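Local structure of protein-arginine-phosphatase (Geobacillus stearothermophilus, 4PIC) at residues V38-G43 and S65-K70; E71-A76 and P95-K100; G113-P118 and D131-L136. The protein removes phosphate from phosphoarginine residues of proteins, probably counteracting the protein arginine kinase McsB, and shows almost no activity on phosphotyrosine peptides. All coordinates share one frame; numbering follows the deposited sequence.

How the interactions relate
Interaction 1 comes first along the chain: the loop after strand 31-37 is joined to the loop before helix 70-75, closing a loop that contains helix 48-56. Interaction 2 opens directly afterwards, with helix 70-75, and closes at residues 95-100 ahead of strand 101-103, so that strand 78-81 and helix 84-93 lie between its ends. The two touch, through a salt bridge of K70 with E96 and packing of L68 on I73. Interaction 3 follows separately and ties the loop after helix 104-109 to helix 123-150, about 23 Å from interaction 2 between centres and across the middle of the chain. The three follow in series; none nests or crosses.

Interaction 1 of 3, residues V38-G43 and S65-K70; sequences VFAAEG and SSQLKK
The side chain of Q67 turns its primary amide against the backbone of V38-A40 and binds it through both polar atoms. CG lies anti to the backbone N (chi1 168°), and a bend at chi2 (64°) swings CD, the amide carbon, out of line with the chain. Q67 OE1 accepts A40 N at 2.9 Å. On the other branch, Q67 NE2 donates to V38 O at 2.9 Å; the acceptor lies in the amide plane of Q67, whereas the donor stands well above the carbonyl plane of V38. NE2 also donates to L68 O, so three bonds fix the rotation of this amide. E42 crosses Q67 at about a right angle, with its carboxylate plane turned 37° from the amide. E42 OE1 accepts Q67 N at 3.1 Å from above the carboxylate plane, while E42 OE2 and Q67 O share a water.

In this low-molecular-weight phosphatase fold, the two loops run roughly antiparallel beside the sheet and close to the phosphate-binding loop: S66 N bonds to N12, a substrate-binding residue by similarity, and V38 and F39 pair by backbone bonds with the nucleophile C9 and with T10. At the far end, OG of S65 lies between its own backbone N and carbonyl carbon and donates to A41 O at 2.6 Å, approaching above that carbonyl plane. G43 N in turn donates to S65 O at 2.8 Å. Toward the sheet, V38 CG2 meets L68 CD2 at 4.2 Å, and F39 of the second subunit packs on both V38 and L68.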
ATOM      1  N   VAL A  38      -4.620   2.110   3.471  1.00 10.04           N
ATOM      2  CA  VAL A  38      -4.243   1.077   2.506  1.00 10.17           C
ATOM      3  C   VAL A  38      -3.300   0.013   3.098  1.00 11.05           C
ATOM      4  O   VAL A  38      -3.338  -1.139   2.692  1.00 11.88           O
ATOM      5  CB  VAL A  38      -3.613   1.743   1.260  1.00 12.52           C
ATOM      6  CG1 VAL A  38      -2.886   0.738   0.403  1.00 16.79           C
ATOM      7  CG2 VAL A  38      -4.691   2.485   0.456  1.00 12.82           C
ATOM      8  N   PHE A  39      -2.506   0.390   4.091  1.00 10.70           N
ATOM      9  CA  PHE A  39      -1.540  -0.537   4.687  1.00 10.46           C
ATOM     10  C   PHE A  39      -1.360  -0.076   6.123  1.00 11.80           C
ATOM     11  O   PHE A  39      -0.432   0.679   6.436  1.00 13.32           O
ATOM     12  CB  PHE A  39      -0.225  -0.471   3.905  1.00 12.63           C
ATOM     13  CG  PHE A  39       0.736  -1.626   4.150  1.00 12.45           C
ATOM     14  CD1 PHE A  39       0.286  -2.923   4.359  1.00 10.46           C
ATOM     15  CD2 PHE A  39       2.094  -1.395   4.111  1.00 13.20           C
ATOM     16  CE1 PHE A  39       1.189  -3.962   4.542  1.00 13.17           C
ATOM     17  CE2 PHE A  39       2.996  -2.421   4.287  1.00 12.46           C
ATOM     18  CZ  PHE A  39       2.537  -3.706   4.514  1.00 12.23           C
ATOM     19  N   ALA A  40      -2.266  -0.514   6.996  1.00 11.61           N
ATOM     20  CA  ALA A  40      -2.364   0.055   8.335  1.00 11.91           C
ATOM     21  C   ALA A  40      -2.567  -1.004   9.395  1.00 12.00           C
ATOM     22  O   ALA A  40      -3.196  -2.044   9.146  1.00 14.84           O
ATOM     23  CB  ALA A  40      -3.526   1.057   8.374  1.00 12.90           C
ATOM     24  N   ALA A  41      -2.041  -0.722  10.583  1.00 13.97           N
ATOM     25  CA  ALA A  41      -2.319  -1.532  11.760  1.00 15.81           C
ATOM     26  C   ALA A  41      -3.731  -1.243  12.273  1.00 16.56           C
ATOM     27  O   ALA A  41      -4.336  -0.213  11.941  1.00 16.69           O
ATOM     28  CB  ALA A  41      -1.304  -1.251  12.835  1.00 17.90           C
ATOM     29  N   GLU A  42      -4.264  -2.158  13.078  1.00 17.57           N
ATOM     30  CA  GLU A  42      -5.578  -1.987  13.675  1.00 19.57           C
ATOM     31  C   GLU A  42      -5.430  -1.418  15.086  1.00 18.91           C
ATOM     32  O   GLU A  42      -4.590  -1.881  15.862  1.00 19.34           O
ATOM     33  CB  GLU A  42      -6.300  -3.335  13.742  1.00 24.31           C
ATOM     34  CG  GLU A  42      -7.787  -3.267  13.434  1.00 26.99           C
ATOM     35  CD  GLU A  42      -8.074  -3.058  11.957  1.00 25.19           C
ATOM     36  OE1 GLU A  42      -7.143  -3.200  11.133  1.00 25.80           O
ATOM     37  OE2 GLU A  42      -9.235  -2.758  11.617  1.00 29.11           O
ATOM     38  N   GLY A  43      -6.217  -0.398  15.406  1.00 18.36           N
ATOM     39  CA  GLY A  43      -6.311   0.076  16.780  1.00 20.40           C
ATOM     40  C   GLY A  43      -5.320   1.140  17.218  1.00 22.07           C
ATOM     41  O   GLY A  43      -5.260   1.484  18.405  1.00 23.90           O
ATOM     42  N   SER A  65      -7.058   3.338  14.303  1.00 15.95           N
ATOM     43  CA  SER A  65      -6.694   3.041  12.917  1.00 15.09           C
ATOM     44  C   SER A  65      -7.328   1.740  12.430  1.00 14.01           C
ATOM     45  O   SER A  65      -7.577   0.823  13.223  1.00 17.09           O
ATOM     46  CB  SER A  65      -5.179   2.989  12.748  1.00 15.60           C
ATOM     47  OG  SER A  65      -4.605   1.867  13.403  1.00 15.33           O
ATOM     48  N   SER A  66      -7.624   1.686  11.133  1.00 14.48           N
ATOM     49  CA  SER A  66      -8.228   0.513  10.513  1.00 17.74           C
ATOM     50  C   SER A  66      -7.554   0.241   9.179  1.00 15.33           C
ATOM     51  O   SER A  66      -7.291   1.164   8.413  1.00 14.10           O
ATOM     52  CB  SER A  66      -9.720   0.737  10.243  1.00 19.81           C
ATOM     53  OG  SER A  66     -10.399   1.228  11.380  1.00 24.42           O
ATOM     54  N   GLN A  67      -7.276  -1.030   8.908  1.00 14.59           N
ATOM     55  CA  GLN A  67      -6.870  -1.444   7.571  1.00 13.84           C
ATOM     56  C   GLN A  67      -8.064  -1.401   6.623  1.00 13.62           C
ATOM     57  O   GLN A  67      -9.125  -1.959   6.917  1.00 15.27           O
ATOM     58  CB  GLN A  67      -6.289  -2.861   7.617  1.00 14.36           C
ATOM     59  CG  GLN A  67      -6.085  -3.517   6.256  1.00 14.53           C
ATOM     60  CD  GLN A  67      -5.072  -2.789   5.394  1.00 11.85           C
ATOM     61  OE1 GLN A  67      -3.953  -2.509   5.834  1.00 13.79           O
ATOM     62  NE2 GLN A  67      -5.461  -2.488   4.154  1.00 11.47           N
ATOM     63  N   LEU A  68      -7.884  -0.743   5.482  1.00 11.19           N
ATOM     64  CA  LEU A  68      -8.886  -0.689   4.432  1.00 13.01           C
ATOM     65  C   LEU A  68      -9.194  -2.073   3.879  1.00 15.68           C
ATOM     66  O   LEU A  68      -8.295  -2.785   3.422  1.00 13.35           O
ATOM     67  CB  LEU A  68      -8.412   0.221   3.301  1.00 12.20           C
ATOM     68  CG  LEU A  68      -9.329   0.318   2.088  1.00 12.14           C
ATOM     69  CD1 LEU A  68     -10.675   0.908   2.491  1.00 13.73           C
ATOM     70  CD2 LEU A  68      -8.684   1.166   0.999  1.00 12.51           C
ATOM     71  N   LYS A  69     -10.469  -2.436   3.915  1.00 15.25           N
ATOM     72  CA  LYS A  69     -10.917  -3.734   3.431  1.00 18.26           C
ATOM     73  C   LYS A  69     -12.113  -3.587   2.510  1.00 16.91           C
ATOM     74  O   LYS A  69     -12.732  -2.524   2.451  1.00 16.63           O
ATOM     75  CB  LYS A  69     -11.256  -4.650   4.610  1.00 22.12           C
ATOM     76  CG  LYS A  69     -10.058  -5.009   5.473  1.00 23.72           C
ATOM     77  CD  LYS A  69     -10.314  -6.257   6.302  1.00 29.12           C
ATOM     78  CE  LYS A  69      -9.014  -6.864   6.808  1.00 33.51           C
ATOM     79  NZ  LYS A  69      -8.274  -5.934   7.709  1.00 32.34           N
ATOM     80  N   LYS A  70     -12.432  -4.664   1.794  1.00 16.81           N
ATOM     81  CA  LYS A  70     -13.579  -4.731   0.901  1.00 18.68           C
ATOM     82  C   LYS A  70     -14.846  -4.177   1.556  1.00 18.66           C
ATOM     83  O   LYS A  70     -15.620  -3.455   0.932  1.00 18.61           O
ATOM     84  CB  LYS A  70     -13.782  -6.190   0.472  1.00 20.02           C
ATOM     85  CG  LYS A  70     -15.067  -6.479  -0.273  1.00 25.81           C
ATOM     86  CD  LYS A  70     -15.078  -5.805  -1.628  1.00 25.02           C
ATOM     87  CE  LYS A  70     -16.267  -6.284  -2.456  1.00 28.80           C
ATOM     88  NZ  LYS A  70     -16.506  -5.417  -3.641  1.00 26.49           N
TER
HETATM   89  O   HOH W   1      -9.920  -3.272   9.155  1.00 24.94           O

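Interaction 2 of 3, residues E71-A76 and P95-K100; sequences EHIDWA and PEAKDK
K100 reaches the C-terminal end of helix 70-75 and binds two carbonyl oxygens there, that of I73 in the last turn and that of A76 just past the helix, with one ammonium group. Its CB points toward the helix, and CG stands between the backbone N and the carbonyl carbon (chi1 64°). Beyond CG the chain is fully extended. K100 CD passes A76 O at 3.5 Å, and K100 CE then comes within 3.3 Å of I73 O, with A76 O only slightly farther off. At the tip, K100 NZ donates to I73 O at 2.7 Å and to A76 O at 2.8 Å. It approaches both carbonyls with modest tilts from their planes, 22° at I73 and 18° at A76. A water takes a third bond from NZ and passes one on to OD1 of D74, whose carboxylate also forms a salt bridge with K70. The ammonium group lies at the C-terminal end of the helix, where its charge would be expected to interact favourably with the helix dipole. A methionine in place of K100 would probably leave I73 O and A76 O without their shared donor, and the water bound to D74 without its bond from the ammonium group. Next to the lysine chain, the methyl CG2 of I73 presses on CB of A97 at 3.6 Å, an apolar contact beside the polar one. I73 also packs on L68, on F94 and on I90 of helix 84-93, while A76 rests on L6 of strand 3-9, and K100 pairs through its backbone with V79 of strand 78-81.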
ATOM      1  N   GLU A  71     -15.024  -4.494   2.831  1.00 20.27           N
ATOM      2  CA  GLU A  71     -16.201  -4.077   3.571  1.00 21.04           C
ATOM      3  C   GLU A  71     -16.334  -2.552   3.647  1.00 19.16           C
ATOM      4  O   GLU A  71     -17.442  -2.024   3.591  1.00 21.68           O
ATOM      5  CB  GLU A  71     -16.187  -4.697   4.968  1.00 22.13           C
ATOM      6  CG  GLU A  71     -16.456  -6.212   4.992  1.00 29.66           C
ATOM      7  CD  GLU A  71     -15.429  -7.042   4.214  1.00 29.15           C
ATOM      8  OE1 GLU A  71     -14.207  -6.791   4.342  1.00 26.62           O
ATOM      9  OE2 GLU A  71     -15.852  -7.950   3.462  1.00 34.88           O
ATOM     10  N   HIS A  72     -15.210  -1.848   3.767  1.00 17.82           N
ATOM     11  CA  HIS A  72     -15.238  -0.380   3.799  1.00 16.54           C
ATOM     12  C   HIS A  72     -15.611   0.161   2.433  1.00 17.30           C
ATOM     13  O   HIS A  72     -16.323   1.159   2.314  1.00 16.60           O
ATOM     14  CB  HIS A  72     -13.863   0.200   4.137  1.00 17.00           C
ATOM     15  CG  HIS A  72     -13.371  -0.118   5.507  1.00 16.90           C
ATOM     16  ND1 HIS A  72     -12.332  -0.996   5.732  1.00 16.50           N
ATOM     17  CD2 HIS A  72     -13.728   0.361   6.721  1.00 23.38           C
ATOM     18  CE1 HIS A  72     -12.086  -1.062   7.029  1.00 19.62           C
ATOM     19  NE2 HIS A  72     -12.919  -0.246   7.651  1.00 24.28           N
ATOM     20  N   ILE A  73     -15.081  -0.474   1.396  1.00 17.57           N
ATOM     21  CA  ILE A  73     -15.350  -0.082   0.022  1.00 17.70           C
ATOM     22  C   ILE A  73     -16.840  -0.211  -0.298  1.00 18.99           C
ATOM     23  O   ILE A  73     -17.441   0.697  -0.883  1.00 20.48           O
ATOM     24  CB  ILE A  73     -14.523  -0.934  -0.959  1.00 17.00           C
ATOM     25  CG1 ILE A  73     -13.024  -0.720  -0.723  1.00 17.43           C
ATOM     26  CG2 ILE A  73     -14.913  -0.639  -2.404  1.00 19.44           C
ATOM     27  CD1 ILE A  73     -12.542   0.687  -1.039  1.00 16.59           C
ATOM     28  N   ASP A  74     -17.442  -1.323   0.123  1.00 18.59           N
ATOM     29  CA  ASP A  74     -18.861  -1.562  -0.116  1.00 20.66           C
ATOM     30  C   ASP A  74     -19.762  -0.653   0.719  1.00 20.23           C
ATOM     31  O   ASP A  74     -20.863  -0.310   0.295  1.00 21.80           O
ATOM     32  CB  ASP A  74     -19.215  -3.023   0.156  1.00 22.47           C
ATOM     33  CG  ASP A  74     -18.567  -3.971  -0.823  1.00 22.98           C
ATOM     34  OD1 ASP A  74     -18.126  -3.507  -1.895  1.00 25.25           O
ATOM     35  OD2 ASP A  74     -18.510  -5.183  -0.518  1.00 26.35           O
ATOM     36  N   TRP A  75     -19.294  -0.278   1.903  1.00 18.21           N
ATOM     37  CA  TRP A  75     -20.032   0.644   2.772  1.00 18.45           C
ATOM     38  C   TRP A  75     -20.096   2.054   2.182  1.00 19.84           C
ATOM     39  O   TRP A  75     -21.146   2.708   2.201  1.00 18.52           O
ATOM     40  CB  TRP A  75     -19.369   0.682   4.150  1.00 20.33           C
ATOM     41  CG  TRP A  75     -19.884   1.727   5.096  1.00 18.69           C
ATOM     42  CD1 TRP A  75     -20.907   1.591   5.995  1.00 22.06           C
ATOM     43  CD2 TRP A  75     -19.366   3.055   5.280  1.00 18.96           C
ATOM     44  NE1 TRP A  75     -21.066   2.753   6.712  1.00 21.14           N
ATOM     45  CE2 TRP A  75     -20.140   3.670   6.287  1.00 20.60           C
ATOM     46  CE3 TRP A  75     -18.336   3.789   4.677  1.00 17.14           C
ATOM     47  CZ2 TRP A  75     -19.910   4.980   6.715  1.00 20.47           C
ATOM     48  CZ3 TRP A  75     -18.109   5.092   5.103  1.00 16.84           C
ATOM     49  CH2 TRP A  75     -18.897   5.676   6.108  1.00 17.81           C
ATOM     50  N   ALA A  76     -18.975   2.509   1.634  1.00 17.60           N
ATOM     51  CA  ALA A  76     -18.840   3.890   1.174  1.00 16.34           C
ATOM     52  C   ALA A  76     -19.716   4.231  -0.025  1.00 17.71           C
ATOM     53  O   ALA A  76     -19.862   3.430  -0.949  1.00 18.78           O
ATOM     54  CB  ALA A  76     -17.376   4.176   0.850  1.00 14.94           C
ATOM     55  N   PRO A  95     -11.087  -2.671  -8.157  1.00 15.57           N
ATOM     56  CA  PRO A  95     -11.580  -2.113  -9.424  1.00 17.86           C
ATOM     57  C   PRO A  95     -13.060  -1.757  -9.375  1.00 17.01           C
ATOM     58  O   PRO A  95     -13.495  -0.825 -10.053  1.00 15.96           O
ATOM     59  CB  PRO A  95     -11.358  -3.255 -10.422  1.00 18.82           C
ATOM     60  CG  PRO A  95     -10.263  -4.054  -9.846  1.00 21.58           C
ATOM     61  CD  PRO A  95     -10.429  -3.976  -8.354  1.00 16.68           C
ATOM     62  N   GLU A  96     -13.823  -2.487  -8.568  1.00 15.82           N
ATOM     63  CA  GLU A  96     -15.255  -2.228  -8.431  1.00 16.97           C
ATOM     64  C   GLU A  96     -15.542  -0.862  -7.788  1.00 14.56           C
ATOM     65  O   GLU A  96     -16.675  -0.374  -7.836  1.00 17.06           O
ATOM     66  CB  GLU A  96     -15.912  -3.349  -7.621  1.00 21.49           C
ATOM     67  CG  GLU A  96     -15.479  -3.389  -6.145  1.00 22.03           C
ATOM     68  CD  GLU A  96     -14.282  -4.310  -5.842  1.00 22.17           C
ATOM     69  OE1 GLU A  96     -13.303  -4.377  -6.621  1.00 18.92           O
ATOM     70  OE2 GLU A  96     -14.324  -4.978  -4.787  1.00 27.05           O
ATOM     71  N   ALA A  97     -14.514  -0.259  -7.193  1.00 15.84           N
ATOM     72  CA  ALA A  97     -14.630   1.047  -6.539  1.00 17.23           C
ATOM     73  C   ALA A  97     -14.358   2.240  -7.463  1.00 15.97           C
ATOM     74  O   ALA A  97     -14.426   3.390  -7.027  1.00 15.84           O
ATOM     75  CB  ALA A  97     -13.687   1.105  -5.342  1.00 18.43           C
ATOM     76  N   LYS A  98     -14.063   1.979  -8.733  1.00 13.15           N
ATOM     77  CA  LYS A  98     -13.535   3.015  -9.621  1.00 14.46           C
ATOM     78  C   LYS A  98     -14.464   4.223  -9.801  1.00 16.67           C
ATOM     79  O   LYS A  98     -14.002   5.362  -9.893  1.00 17.50           O
ATOM     80  CB  LYS A  98     -13.173   2.409 -10.981  1.00 16.95           C
ATOM     81  CG  LYS A  98     -12.550   3.393 -11.954  1.00 19.31           C
ATOM     82  CD  LYS A  98     -11.823   2.674 -13.080  1.00 24.65           C
ATOM     83  CE  LYS A  98     -11.422   3.648 -14.177  1.00 30.06           C
ATOM     84  NZ  LYS A  98     -10.630   4.786 -13.640  1.00 36.81           N
ATOM     85  N   ASP A  99     -15.771   3.986  -9.850  1.00 15.03           N
ATOM     86  CA  ASP A  99     -16.704   5.067 -10.121  1.00 17.39           C
ATOM     87  C   ASP A  99     -16.904   5.973  -8.915  1.00 17.16           C
ATOM     88  O   ASP A  99     -17.388   7.094  -9.058  1.00 21.30           O
ATOM     89  CB  ASP A  99     -18.053   4.492 -10.527  1.00 17.56           C
ATOM     90  CG  ASP A  99     -18.735   3.797  -9.382  1.00 21.80           C
ATOM     91  OD1 ASP A  99     -18.256   2.710  -8.981  1.00 26.26           O
ATOM     92  OD2 ASP A  99     -19.734   4.342  -8.860  1.00 28.71           O
ATOM     93  N   LYS A 100     -16.535   5.500  -7.724  1.00 15.89           N
ATOM     94  CA  LYS A 100     -16.820   6.266  -6.510  1.00 15.75           C
ATOM     95  C   LYS A 100     -15.564   6.634  -5.729  1.00 14.14           C
ATOM     96  O   LYS A 100     -15.659   7.105  -4.593  1.00 15.12           O
ATOM     97  CB  LYS A 100     -17.793   5.517  -5.603  1.00 15.44           C
ATOM     98  CG  LYS A 100     -17.266   4.204  -5.041  1.00 18.70           C
ATOM     99  CD  LYS A 100     -18.322   3.571  -4.140  1.00 22.33           C
ATOM    100  CE  LYS A 100     -17.956   2.158  -3.760  1.00 22.95           C
ATOM    101  NZ  LYS A 100     -18.979   1.595  -2.851  1.00 20.23           N
TER
HETATM  102  O   HOH W   2     -18.360  -1.178  -3.678  1.00 24.73           O

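Interaction 3 of 3, residues G113-P118 and D131-L136; sequences GDIADP and DELETL
I115 and A116 meet one face of helix 123-150, I115 through its apolar side chain and A116 through its backbone N-H. In the low-molecular-weight phosphatase fold this loop carries the general acid, here D117, assigned as proton donor by similarity. I115 stands with CG1 anti to its carbonyl carbon (chi1 -61°) and CG2 anti to its backbone N. I115 CD1, at the end of the longer branch, meets L136 CD1 tip to tip at 3.6 Å and also touches L133 CD2 at 3.7 Å. L133 crosses the isoleucine at about a right angle, and its CG lies 4.0 Å from I115 CG2. The two leucines pack further on L104 of helix 104-109, and L133 also on M18, A19 and L22 of helix 15-25, which joins the loop to the apolar core. On the catalytic side, I115 O accepts a hydrogen bond from R15, an active-site residue by similarity.

E132 slides past I115 in the opposite direction. With CG beside its backbone N and the chain extended beyond it (chi2 173°), its carboxylate arrives at the loop backbone. A116 CB lies beside both oxygens, 3.5 Å from E132 OE1 and 3.7 Å from E132 OE2. The N-H of A116 points almost straight at E132 OE1, 2.7 Å from A116 N to that oxygen and 175° at the hydrogen, and meets the syn lone pair of the oxygen.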
ATOM      1  N   GLY A 113      -4.924  17.463  -6.788  1.00 23.02           N
ATOM      2  CA  GLY A 113      -3.926  17.886  -5.831  1.00 24.63           C
ATOM      3  C   GLY A 113      -3.877  16.869  -4.715  1.00 22.13           C
ATOM      4  O   GLY A 113      -4.857  16.148  -4.485  1.00 23.48           O
ATOM      5  N   ASP A 114      -2.732  16.799  -4.049  1.00 20.32           N
ATOM      6  CA  ASP A 114      -2.558  15.923  -2.901  1.00 17.69           C
ATOM      7  C   ASP A 114      -2.557  16.747  -1.635  1.00 18.18           C
ATOM      8  O   ASP A 114      -2.058  17.875  -1.620  1.00 20.11           O
ATOM      9  CB  ASP A 114      -1.227  15.170  -2.992  1.00 19.83           C
ATOM     10  CG  ASP A 114      -1.167  14.223  -4.168  1.00 20.30           C
ATOM     11  OD1 ASP A 114      -2.228  13.932  -4.742  1.00 20.14           O
ATOM     12  OD2 ASP A 114      -0.053  13.765  -4.501  1.00 24.31           O
ATOM     13  N   ILE A 115      -3.096  16.175  -0.565  1.00 14.86           N
ATOM     14  CA  ILE A 115      -3.009  16.810   0.742  1.00 16.08           C
ATOM     15  C   ILE A 115      -1.549  16.751   1.196  1.00 16.70           C
ATOM     16  O   ILE A 115      -0.881  15.726   1.010  1.00 17.67           O
ATOM     17  CB  ILE A 115      -3.922  16.107   1.767  1.00 13.70           C
ATOM     18  CG1 ILE A 115      -5.383  16.184   1.318  1.00 14.57           C
ATOM     19  CG2 ILE A 115      -3.723  16.693   3.167  1.00 14.00           C
ATOM     20  CD1 ILE A 115      -5.899  17.600   1.154  1.00 16.73           C
ATOM     21  N   ALA A 116      -1.042  17.850   1.750  1.00 16.97           N
ATOM     22  CA  ALA A 116       0.346  17.903   2.223  1.00 19.28           C
ATOM     23  C   ALA A 116       0.705  16.703   3.097  1.00 17.79           C
ATOM     24  O   ALA A 116      -0.048  16.343   4.001  1.00 17.11           O
ATOM     25  CB  ALA A 116       0.599  19.199   2.982  1.00 18.79           C
ATOM     26  N   ASP A 117       1.863  16.098   2.829  1.00 17.36           N
ATOM     27  CA  ASP A 117       2.349  14.952   3.594  1.00 19.64           C
ATOM     28  C   ASP A 117       3.348  15.392   4.660  1.00 20.95           C
ATOM     29  O   ASP A 117       4.451  15.838   4.335  1.00 22.30           O
ATOM     30  CB  ASP A 117       3.030  13.952   2.654  1.00 18.98           C
ATOM     31  CG  ASP A 117       3.285  12.613   3.312  1.00 22.17           C
ATOM     32  OD1 ASP A 117       3.199  12.517   4.550  1.00 20.26           O
ATOM     33  OD2 ASP A 117       3.590  11.643   2.591  1.00 23.45           O
ATOM     34  N   PRO A 118       2.982  15.255   5.944  1.00 21.78           N
ATOM     35  CA  PRO A 118       3.965  15.644   6.963  1.00 20.98           C
ATOM     36  C   PRO A 118       5.191  14.724   7.033  1.00 24.98           C
ATOM     37  O   PRO A 118       6.224  15.141   7.566  1.00 25.59           O
ATOM     38  CB  PRO A 118       3.168  15.561   8.269  1.00 22.30           C
ATOM     39  CG  PRO A 118       1.750  15.685   7.872  1.00 19.04           C
ATOM     40  CD  PRO A 118       1.659  14.987   6.528  1.00 21.35           C
ATOM     41  N   ASP A 131      -5.074  22.611   7.506  1.00 12.14           N
ATOM     42  CA  ASP A 131      -5.663  23.808   6.928  1.00 14.46           C
ATOM     43  C   ASP A 131      -6.184  23.524   5.525  1.00 12.35           C
ATOM     44  O   ASP A 131      -7.265  23.982   5.159  1.00 13.69           O
ATOM     45  CB  ASP A 131      -4.644  24.948   6.907  1.00 14.71           C
ATOM     46  CG  ASP A 131      -4.346  25.494   8.294  1.00 19.09           C
ATOM     47  OD1 ASP A 131      -5.189  25.317   9.201  1.00 17.90           O
ATOM     48  OD2 ASP A 131      -3.273  26.111   8.469  1.00 18.23           O
ATOM     49  N   GLU A 132      -5.423  22.754   4.757  1.00 13.34           N
ATOM     50  CA  GLU A 132      -5.867  22.333   3.428  1.00 14.88           C
ATOM     51  C   GLU A 132      -7.149  21.532   3.557  1.00 13.58           C
ATOM     52  O   GLU A 132      -8.117  21.758   2.828  1.00 14.83           O
ATOM     53  CB  GLU A 132      -4.810  21.473   2.726  1.00 17.31           C
ATOM     54  CG  GLU A 132      -3.557  22.217   2.253  1.00 20.09           C
ATOM     55  CD  GLU A 132      -2.486  21.274   1.732  1.00 23.53           C
ATOM     56  OE1 GLU A 132      -2.657  20.044   1.868  1.00 20.82           O
ATOM     57  OE2 GLU A 132      -1.461  21.760   1.198  1.00 25.98           O
ATOM     58  N   LEU A 133      -7.151  20.592   4.496  1.00 12.50           N
ATOM     59  CA  LEU A 133      -8.310  19.736   4.715  1.00 12.63           C
ATOM     60  C   LEU A 133      -9.520  20.523   5.187  1.00 13.76           C
ATOM     61  O   LEU A 133     -10.637  20.245   4.766  1.00 12.91           O
ATOM     62  CB  LEU A 133      -7.983  18.648   5.732  1.00 11.01           C
ATOM     63  CG  LEU A 133      -7.066  17.542   5.245  1.00 11.35           C
ATOM     64  CD1 LEU A 133      -6.601  16.698   6.428  1.00 11.09           C
ATOM     65  CD2 LEU A 133      -7.808  16.695   4.222  1.00 12.99           C
ATOM     66  N   GLU A 134      -9.317  21.505   6.055  1.00 12.93           N
ATOM     67  CA  GLU A 134     -10.445  22.290   6.542  1.00 12.88           C
ATOM     68  C   GLU A 134     -11.148  22.985   5.375  1.00 13.93           C
ATOM     69  O   GLU A 134     -12.384  22.967   5.266  1.00 13.89           O
ATOM     70  CB  GLU A 134     -10.021  23.314   7.602  1.00 15.72           C
ATOM     71  CG  GLU A 134     -11.171  24.191   8.061  1.00 24.06           C
ATOM     72  CD  GLU A 134     -11.053  24.658   9.500  1.00 29.15           C
ATOM     73  OE1 GLU A 134      -9.931  24.974   9.953  1.00 26.77           O
ATOM     74  OE2 GLU A 134     -12.104  24.716  10.177  1.00 29.76           O
ATOM     75  N   THR A 135     -10.352  23.582   4.490  1.00 14.82           N
ATOM     76  CA  THR A 135     -10.897  24.281   3.336  1.00 16.40           C
ATOM     77  C   THR A 135     -11.678  23.330   2.449  1.00 14.90           C
ATOM     78  O   THR A 135     -12.814  23.621   2.053  1.00 14.58           O
ATOM     79  CB  THR A 135      -9.771  24.937   2.526  1.00 19.63           C
ATOM     80  OG1 THR A 135      -9.099  25.892   3.358  1.00 20.31           O
ATOM     81  CG2 THR A 135     -10.342  25.633   1.291  1.00 22.00           C
ATOM     82  N   LEU A 136     -11.081  22.179   2.159  1.00 13.74           N
ATOM     83  CA  LEU A 136     -11.730  21.216   1.279  1.00 14.48           C
ATOM     84  C   LEU A 136     -12.963  20.577   1.912  1.00 14.34           C
ATOM     85  O   LEU A 136     -13.947  20.286   1.221  1.00 13.53           O
ATOM     86  CB  LEU A 136     -10.736  20.147   0.828  1.00 13.62           C
ATOM     87  CG  LEU A 136      -9.590  20.687  -0.037  1.00 17.20           C
ATOM     88  CD1 LEU A 136      -8.550  19.620  -0.288  1.00 17.75           C
ATOM     89  CD2 LEU A 136     -10.105  21.227  -1.362  1.00 21.71           C
TER